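Long-range contacts in probable aminotransferase (Pseudomonas aeruginosa, PDB 5YKR), which belongs to the class-III aminotransferases, pyridoxal-phosphate enzymes of fold type I, and forms a two-chain assembly: residues S117-A122 against A338-F343; N143-R148 against F323-T328; G290-A295 against N332-A337. All blocks are in the same frame, centred on the assembly; numbering follows the deposited sequence. Where two conformers were deposited one is given.

Contact 1. Residues S117-A122 against A338-F343; sequences SLWVGA and AMRATF
Trp119 and Arg340 meet flat on flat where helix 115-128 passes helix 333-346. The axes of the two short segments come within 9.4 Å at 46°, and the CA atoms of Val120 and Arg340 lie nearest each other. The main interaction is a stack: the guanidinium of Arg340 lies on one face of the indole, centres 4.1 Å apart and planes only 11° from parallel. It is also a cation-pi contact, off-centre, with Arg340 CZ 4.2 Å from the centroid of the Trp119 five-membered ring. Nearer the backbone the same side chain adds a CH-pi contact, Arg340 CG standing 4.1 Å from the centroid of the Trp119 six-membered ring. Arg340 CG is anti to the backbone N (chi1 174°), and from CG to NE the chain runs extended, crossing the indole side chain at about a right angle, with NE over the ring near its rim.

The apolar contacts lie further into the interface. Phe343 reaches the edge of the indole, its CB 4.0 Å from Trp119 CZ3. Val120 CG2 sits 3.8 Å from Arg340 CB and also faces Met339 CB, while Val120 CG1 meets the edge of the Phe343 ring at CE2. Leu336, one turn earlier on the second helix, touches Val120 as well, and Trp41 of the second subunit packs on Val120 from across the dimer.

No hydrogen bond joins the two segments. Arg340 NH1 forms a salt bridge with OD1 of Asp116, just ahead of 117-122. Salt bridge and indole face together probably fix the orientation of the guanidinium at this partly exposed border, while Val120, Met339 and Phe343 bury the inner, apolar part of this helix-helix contact.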
loop_
_atom_site.group_PDB
_atom_site.type_symbol
_atom_site.label_atom_id
_atom_site.label_comp_id
_atom_site.label_asym_id
_atom_site.label_seq_id
_atom_site.Cartn_x
_atom_site.Cartn_y
_atom_site.Cartn_z
ATOM N N SER A 117 -11.601 -2.655 15.926
ATOM C CA SER A 117 -12.349 -2.971 14.703
ATOM C C SER A 117 -13.855 -2.918 14.890
ATOM O O SER A 117 -14.599 -2.531 13.961
ATOM C CB SER A 117 -11.951 -4.334 14.135
ATOM O OG SER A 117 -12.335 -5.422 14.951
ATOM N N LEU A 118 -14.311 -3.297 16.080
ATOM C CA LEU A 118 -15.749 -3.253 16.371
ATOM C C LEU A 118 -16.226 -1.786 16.298
ATOM O O LEU A 118 -17.236 -1.508 15.632
ATOM C CB LEU A 118 -16.034 -3.836 17.761
ATOM C CG LEU A 118 -15.905 -5.323 17.897
ATOM C CD1 LEU A 118 -15.753 -5.664 19.377
ATOM C CD2 LEU A 118 -17.117 -5.994 17.325
ATOM N N TRP A 119 -15.500 -0.885 16.967
ATOM C CA TRP A 119 -15.904 0.486 17.033
ATOM C C TRP A 119 -15.853 1.155 15.662
ATOM O O TRP A 119 -16.773 1.852 15.226
ATOM C CB TRP A 119 -15.050 1.208 18.073
ATOM C CG TRP A 119 -15.539 2.602 18.346
ATOM C CD1 TRP A 119 -16.332 2.958 19.396
ATOM C CD2 TRP A 119 -15.327 3.790 17.573
ATOM N NE1 TRP A 119 -16.617 4.293 19.311
ATOM C CE2 TRP A 119 -15.966 4.829 18.225
ATOM C CE3 TRP A 119 -14.607 4.074 16.427
ATOM C CZ2 TRP A 119 -15.990 6.142 17.715
ATOM C CZ3 TRP A 119 -14.588 5.380 15.955
ATOM C CH2 TRP A 119 -15.272 6.388 16.582
ATOM N N VAL A 120 -14.741 0.930 14.954
ATOM C CA VAL A 120 -14.546 1.566 13.654
ATOM C C VAL A 120 -15.505 1.102 12.616
ATOM O O VAL A 120 -16.010 1.898 11.840
ATOM C CB VAL A 120 -13.098 1.387 13.167
ATOM C CG1 VAL A 120 -12.908 1.873 11.743
ATOM C CG2 VAL A 120 -12.146 2.185 14.084
ATOM N N GLY A 121 -15.832 -0.203 12.582
ATOM C CA GLY A 121 -16.804 -0.647 11.597
ATOM C C GLY A 121 -18.148 0.056 11.756
ATOM O O GLY A 121 -18.761 0.497 10.774
ATOM N N ALA A 122 -18.616 0.132 12.980
ATOM C CA ALA A 122 -19.887 0.802 13.262
ATOM C C ALA A 122 -19.834 2.297 12.960
ATOM O O ALA A 122 -20.778 2.870 12.388
ATOM C CB ALA A 122 -20.307 0.555 14.711
ATOM N N ALA A 338 -5.407 4.074 15.144
ATOM C CA ALA A 338 -5.281 5.431 14.627
ATOM C C ALA A 338 -6.572 5.924 14.010
ATOM O O ALA A 338 -6.926 7.104 14.160
ATOM C CB ALA A 338 -4.121 5.522 13.642
ATOM N N MET A 339 -7.254 5.071 13.266
ATOM C CA MET A 339 -8.556 5.428 12.680
ATOM C C MET A 339 -9.587 5.746 13.765
ATOM O O MET A 339 -10.394 6.678 13.629
ATOM C CB MET A 339 -9.131 4.295 11.795
ATOM C CG MET A 339 -8.360 4.102 10.544
ATOM S SD MET A 339 -9.199 2.755 9.612
ATOM C CE MET A 339 -7.972 2.720 8.296
ATOM N N ARG A 340 -9.607 4.932 14.819
ATOM C CA ARG A 340 -10.573 5.152 15.873
ATOM C C ARG A 340 -10.358 6.533 16.474
ATOM O O ARG A 340 -11.311 7.309 16.635
ATOM C CB ARG A 340 -10.509 4.065 16.920
ATOM C CG ARG A 340 -11.407 4.314 18.116
ATOM C CD ARG A 340 -11.461 3.116 18.983
ATOM N NE ARG A 340 -12.422 3.284 20.070
ATOM C CZ ARG A 340 -12.795 2.304 20.880
ATOM N NH1 ARG A 340 -12.235 1.083 20.778
ATOM N NH2 ARG A 340 -13.755 2.550 21.745
ATOM N N ALA A 341 -9.094 6.859 16.800
ATOM C CA ALA A 341 -8.826 8.175 17.334
ATOM C C ALA A 341 -9.203 9.275 16.371
ATOM O O ALA A 341 -9.732 10.322 16.757
ATOM C CB ALA A 341 -7.365 8.287 17.717
ATOM N N THR A 342 -8.913 9.080 15.082
ATOM C CA THR A 342 -9.240 10.083 14.110
ATOM C C THR A 342 -10.725 10.348 14.011
ATOM O O THR A 342 -11.171 11.525 14.021
ATOM C CB THR A 342 -8.649 9.663 12.732
ATOM O OG1 THR A 342 -7.226 9.594 12.836
ATOM C CG2 THR A 342 -9.052 10.653 11.646
ATOM N N PHE A 343 -11.520 9.286 13.866
ATOM C CA PHE A 343 -12.939 9.470 13.732
ATOM C C PHE A 343 -13.615 9.951 15.022
ATOM O O PHE A 343 -14.549 10.762 14.980
ATOM C CB PHE A 343 -13.613 8.208 13.229
ATOM C CG PHE A 343 -13.177 7.790 11.836
ATOM C CD1 PHE A 343 -13.225 8.690 10.779
ATOM C CD2 PHE A 343 -12.784 6.498 11.567
ATOM C CE1 PHE A 343 -12.843 8.322 9.486
ATOM C CE2 PHE A 343 -12.433 6.098 10.275
ATOM C CZ PHE A 343 -12.432 7.021 9.260
#

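Contact 2. Residues N143-R148 against F323-T328; sequences NRFVLR and FGFGGT
Phe145 and Phe325 bring helix 139-154, which lies against the central sheet of the fold type I large domain, up to the loop before helix 333-346. The ring of Phe145 offers one face to this loop. Phe325 CB stands over it, 3.6 Å from the Phe145 centroid, and Gly326 N follows along the chain, 3.4 Å from Phe145 CE2. The Phe325 ring itself turns its edge toward the same face in an offset edge-to-face pair, centroids 5.8 Å apart and planes at 60°. Phe325 CG lies between its own backbone N and carbonyl carbon (chi1 68°), and the ring carries on past Phe145 to meet Arg148 CD through its CD1.

Arg148 makes the polar half. Its guanidinium has Gly324 CA over the centre of one face, where the glycine presents only backbone. The second subunit takes up the charge: Asp171 of that subunit forms a salt bridge to NH2, and His190 O of that subunit accepts from NH1. Further along, Thr328 OG1 is hydrogen-bonded to the LLP side chain of the second subunit, so this loop reaches the cofactor across the dimer.

Two waters complete the link. One joins Arg148 NH1 to Phe323 O; the other, in plane at the guanidinium edge, accepts from Arg148 NE at 2.8 Å and donates to Gly324 O at 2.9 Å.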
loop_
_atom_site.group_PDB
_atom_site.type_symbol
_atom_site.label_atom_id
_atom_site.label_comp_id
_atom_site.label_asym_id
_atom_site.label_seq_id
_atom_site.Cartn_x
_atom_site.Cartn_y
_atom_site.Cartn_z
ATOM N N ASN A 143 -9.048 1.465 -4.488
ATOM C CA ASN A 143 -9.580 1.568 -5.871
ATOM C C ASN A 143 -9.303 0.304 -6.683
ATOM O O ASN A 143 -10.216 -0.202 -7.343
ATOM C CB ASN A 143 -9.036 2.830 -6.539
ATOM C CG ASN A 143 -9.672 4.100 -6.023
ATOM O OD1 ASN A 143 -10.847 4.119 -5.663
ATOM N ND2 ASN A 143 -8.904 5.183 -6.006
ATOM N N ARG A 144 -8.063 -0.222 -6.650
ATOM C CA ARG A 144 -7.751 -1.423 -7.426
ATOM C C ARG A 144 -8.648 -2.575 -7.045
ATOM O O ARG A 144 -9.128 -3.353 -7.899
ATOM C CB ARG A 144 -6.257 -1.885 -7.147
ATOM C CG ARG A 144 -5.226 -0.922 -7.645
ATOM C CD ARG A 144 -3.871 -1.545 -7.686
ATOM N NE ARG A 144 -3.297 -2.068 -6.446
ATOM C CZ ARG A 144 -2.837 -3.292 -6.276
ATOM N NH1 ARG A 144 -3.061 -4.256 -7.112
ATOM N NH2 ARG A 144 -2.158 -3.527 -5.191
ATOM N N PHE A 145 -8.826 -2.743 -5.733
ATOM C CA PHE A 145 -9.526 -3.925 -5.222
ATOM C C PHE A 145 -11.028 -3.831 -5.477
ATOM O O PHE A 145 -11.645 -4.800 -5.857
ATOM C CB PHE A 145 -9.239 -4.123 -3.735
ATOM C CG PHE A 145 -7.775 -4.343 -3.392
ATOM C CD1 PHE A 145 -6.843 -4.687 -4.346
ATOM C CD2 PHE A 145 -7.355 -4.253 -2.078
ATOM C CE1 PHE A 145 -5.517 -4.869 -4.012
ATOM C CE2 PHE A 145 -6.036 -4.466 -1.741
ATOM C CZ PHE A 145 -5.106 -4.786 -2.700
ATOM N N VAL A 146 -11.586 -2.627 -5.311
ATOM C CA VAL A 146 -12.993 -2.410 -5.669
ATOM C C VAL A 146 -13.206 -2.708 -7.151
ATOM O O VAL A 146 -14.207 -3.346 -7.529
ATOM C CB VAL A 146 -13.474 -1.021 -5.277
ATOM C CG1 VAL A 146 -14.794 -0.687 -5.930
ATOM C CG2 VAL A 146 -13.547 -0.912 -3.753
ATOM N N LEU A 147 -12.273 -2.240 -8.011
ATOM C CA LEU A 147 -12.485 -2.499 -9.450
ATOM C C LEU A 147 -12.460 -4.009 -9.734
ATOM O O LEU A 147 -13.284 -4.508 -10.537
ATOM C CB LEU A 147 -11.459 -1.763 -10.275
ATOM C CG LEU A 147 -11.566 -0.236 -10.300
ATOM C CD1 LEU A 147 -10.390 0.356 -11.111
ATOM C CD2 LEU A 147 -12.922 0.199 -10.858
ATOM N N ARG A 148 -11.545 -4.751 -9.103
ATOM C CA ARG A 148 -11.511 -6.205 -9.250
ATOM C C ARG A 148 -12.841 -6.836 -8.848
ATOM O O ARG A 148 -13.374 -7.677 -9.576
ATOM C CB ARG A 148 -10.357 -6.776 -8.395
ATOM C CG ARG A 148 -10.386 -8.293 -8.246
ATOM C CD ARG A 148 -9.227 -8.831 -7.418
ATOM N NE ARG A 148 -7.974 -8.769 -8.153
ATOM C CZ ARG A 148 -7.592 -9.597 -9.115
ATOM N NH1 ARG A 148 -8.279 -10.650 -9.374
ATOM N NH2 ARG A 148 -6.467 -9.343 -9.826
ATOM N N PHE A 323 -7.244 -14.540 -3.189
ATOM C CA PHE A 323 -8.220 -14.126 -4.224
ATOM C C PHE A 323 -7.787 -12.854 -5.000
ATOM O O PHE A 323 -8.590 -12.208 -5.641
ATOM C CB PHE A 323 -9.646 -13.965 -3.657
ATOM C CG PHE A 323 -10.108 -15.171 -2.880
ATOM C CD1 PHE A 323 -10.451 -16.354 -3.530
ATOM C CD2 PHE A 323 -10.276 -15.092 -1.507
ATOM C CE1 PHE A 323 -10.919 -17.450 -2.835
ATOM C CE2 PHE A 323 -10.730 -16.188 -0.820
ATOM C CZ PHE A 323 -11.034 -17.385 -1.469
ATOM N N GLY A 324 -6.500 -12.533 -4.974
ATOM C CA GLY A 324 -5.963 -11.448 -5.786
ATOM C C GLY A 324 -5.929 -10.075 -5.136
ATOM O O GLY A 324 -5.532 -9.098 -5.785
ATOM N N PHE A 325 -6.399 -9.974 -3.872
ATOM C CA PHE A 325 -6.434 -8.650 -3.236
ATOM C C PHE A 325 -6.250 -8.868 -1.723
ATOM O O PHE A 325 -6.060 -9.977 -1.247
ATOM C CB PHE A 325 -7.735 -7.878 -3.571
ATOM C CG PHE A 325 -9.003 -8.445 -2.994
ATOM C CD1 PHE A 325 -9.556 -9.615 -3.477
ATOM C CD2 PHE A 325 -9.662 -7.766 -1.966
ATOM C CE1 PHE A 325 -10.722 -10.110 -2.942
ATOM C CE2 PHE A 325 -10.842 -8.247 -1.427
ATOM C CZ PHE A 325 -11.360 -9.436 -1.897
ATOM N N GLY A 326 -6.337 -7.781 -0.984
ATOM C CA GLY A 326 -5.941 -7.688 0.429
ATOM C C GLY A 326 -4.491 -7.420 0.443
ATOM O O GLY A 326 -3.898 -7.301 -0.643
ATOM N N GLY A 327 -3.874 -7.474 1.592
ATOM C CA GLY A 327 -2.457 -7.197 1.778
ATOM C C GLY A 327 -2.098 -7.562 3.226
ATOM O O GLY A 327 -2.956 -7.486 4.154
ATOM N N THR A 328 -0.851 -7.947 3.446
ATOM C CA THR A 328 -0.467 -8.536 4.733
ATOM C C THR A 328 -0.648 -7.608 5.922
ATOM O O THR A 328 -1.027 -8.070 7.011
ATOM C CB THR A 328 0.947 -9.096 4.647
ATOM O OG1 THR A 328 1.065 -9.973 3.490
ATOM C CG2 THR A 328 1.342 -9.829 5.927
HETATM O O HOH W 1 -10.277 -12.328 -7.871
HETATM O O HOH W 2 -6.358 -6.687 -7.132
#

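Contact 3. Residues G290-A295 against N332-A337; sequences GGIPSA and NALQLA
Ile292 and Gln335 mark the closest approach of the backbones, their CA atoms 6.5 Å apart, as the loop leading into strand 295-299 passes the first turn of helix 333-346. Gln335 reaches across with its carboxamide. NE2 donates to Pro293 O at 2.8 Å with an N-H...O angle of 155°, meeting the oxygen in the carbonyl plane on a lone pair, and the acceptor in turn lies close to the plane of the amide. A second bond from NE2 goes to Thr136 O on strand 132-136, which ties the helix start to two parts of the backbone at once.

The apolar contacts sit beside this bond. Ile292 CG1 is anti to its carbonyl carbon (chi1 -59°), and CD1 at the end of that branch lies 3.7 Å from Leu334 CG, while the other branch, CG2, rests 3.8 Å from Gln335 CG. Leu334 also packs on Ile292 of the second subunit, and Asn332 ND2 donates to Gly291 O of that subunit.

The other end of the carboxamide looks back to its own helix. Gln335 OE1 accepts from Asn332 N at 3.0 Å, and Gln335 N donates to Asn332 OD1 at 2.9 Å, nearly straight at 171°. These reciprocal bonds between the N-cap and the third residue after it form a capping box, here set beside the loop that follows the cofactor-bearing Lys286.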
loop_
_atom_site.group_PDB
_atom_site.type_symbol
_atom_site.label_atom_id
_atom_site.label_comp_id
_atom_site.label_asym_id
_atom_site.label_seq_id
_atom_site.Cartn_x
_atom_site.Cartn_y
_atom_site.Cartn_z
ATOM N N GLY A 290 -3.406 8.982 10.845
ATOM C CA GLY A 290 -2.294 9.668 11.461
ATOM C C GLY A 290 -0.971 9.546 10.772
ATOM O O GLY A 290 0.054 9.672 11.446
ATOM N N GLY A 291 -0.995 9.299 9.457
ATOM C CA GLY A 291 0.238 9.104 8.731
ATOM C C GLY A 291 0.689 7.664 8.597
ATOM O O GLY A 291 1.695 7.388 7.933
ATOM N N ILE A 292 -0.050 6.712 9.184
ATOM C CA ILE A 292 0.134 5.308 8.853
ATOM C C ILE A 292 -0.567 5.088 7.496
ATOM O O ILE A 292 -1.745 5.453 7.317
ATOM C CB ILE A 292 -0.543 4.411 9.893
ATOM C CG1 ILE A 292 0.040 4.688 11.288
ATOM C CG2 ILE A 292 -0.348 2.930 9.544
ATOM C CD1 ILE A 292 -0.782 4.037 12.315
ATOM N N PRO A 293 0.137 4.494 6.526
ATOM C CA PRO A 293 -0.506 4.196 5.230
ATOM C C PRO A 293 -1.776 3.392 5.421
ATOM O O PRO A 293 -1.759 2.314 6.019
ATOM C CB PRO A 293 0.579 3.396 4.488
ATOM C CG PRO A 293 1.876 3.944 5.055
ATOM C CD PRO A 293 1.584 4.170 6.519
ATOM N N SER A 294 -2.886 3.906 4.900
ATOM C CA SER A 294 -4.201 3.307 5.137
ATOM C C SER A 294 -5.230 3.870 4.187
ATOM O O SER A 294 -5.056 4.976 3.636
ATOM C CB SER A 294 -4.700 3.580 6.557
ATOM O OG SER A 294 -3.803 3.286 7.603
ATOM N N ALA A 295 -6.292 3.092 3.987
ATOM C CA ALA A 295 -7.523 3.607 3.403
ATOM C C ALA A 295 -8.655 2.693 3.849
ATOM O O ALA A 295 -8.418 1.542 4.271
ATOM C CB ALA A 295 -7.447 3.653 1.866
ATOM N N ASN A 332 -4.609 -3.695 9.968
ATOM C CA ASN A 332 -3.892 -4.090 11.164
ATOM C C ASN A 332 -4.279 -3.302 12.420
ATOM O O ASN A 332 -4.923 -2.262 12.352
ATOM C CB ASN A 332 -2.386 -4.197 10.925
ATOM C CG ASN A 332 -1.619 -2.938 10.894
ATOM O OD1 ASN A 332 -2.038 -1.872 11.333
ATOM N ND2 ASN A 332 -0.378 -3.092 10.379
ATOM N N ALA A 333 -3.844 -3.817 13.568
ATOM C CA ALA A 333 -4.242 -3.215 14.831
ATOM C C ALA A 333 -3.813 -1.743 14.945
ATOM O O ALA A 333 -4.547 -0.905 15.468
ATOM C CB ALA A 333 -3.637 -4.033 15.972
ATOM N N LEU A 334 -2.627 -1.449 14.439
ATOM C CA LEU A 334 -2.120 -0.068 14.537
ATOM C C LEU A 334 -2.960 0.879 13.690
ATOM O O LEU A 334 -3.343 1.973 14.146
ATOM C CB LEU A 334 -0.646 -0.054 14.096
ATOM C CG LEU A 334 0.102 1.204 14.447
ATOM C CD1 LEU A 334 0.237 1.301 15.948
ATOM C CD2 LEU A 334 1.454 1.250 13.813
ATOM N N GLN A 335 -3.299 0.481 12.458
ATOM C CA GLN A 335 -4.181 1.291 11.620
ATOM C C GLN A 335 -5.517 1.536 12.287
ATOM O O GLN A 335 -6.025 2.657 12.308
ATOM C CB GLN A 335 -4.477 0.601 10.288
ATOM C CG GLN A 335 -3.312 0.533 9.285
ATOM C CD GLN A 335 -3.805 -0.217 8.027
ATOM O OE1 GLN A 335 -4.479 -1.263 8.156
ATOM N NE2 GLN A 335 -3.560 0.317 6.851
ATOM N N LEU A 336 -6.107 0.469 12.840
ATOM C CA LEU A 336 -7.431 0.593 13.419
ATOM C C LEU A 336 -7.434 1.513 14.665
ATOM O O LEU A 336 -8.386 2.273 14.891
ATOM C CB LEU A 336 -8.012 -0.789 13.745
ATOM C CG LEU A 336 -8.831 -1.437 12.612
ATOM C CD1 LEU A 336 -10.125 -0.668 12.359
ATOM C CD2 LEU A 336 -8.080 -1.574 11.303
ATOM N N ALA A 337 -6.375 1.436 15.476
ATOM C CA ALA A 337 -6.267 2.332 16.628
ATOM C C ALA A 337 -6.218 3.808 16.179
ATOM O O ALA A 337 -6.861 4.681 16.763
ATOM C CB ALA A 337 -5.055 1.995 17.443
#

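From the N terminus, the chain first gives 117-122 and 143-148, on the helices just before and just after strand 132-136. It then runs through the central sheet to 290-295, and returns with 323-328, 332-337 and 338-343. Contact 1 closes the longest loop and encloses the other two, joining helix 115-128 to helix 333-346. Contact 2 ties helix 139-154 to the loop before helix 333-346, contact 3 the start of that helix to the loop into strand 295-299; these two cross, since 290-295 lies within the loop of contact 2 and 332-337 beyond it. Contacts 1 and 3, centres about 10 Å apart, touch where Met339 CE meets Ser294 CB. All three border the second subunit.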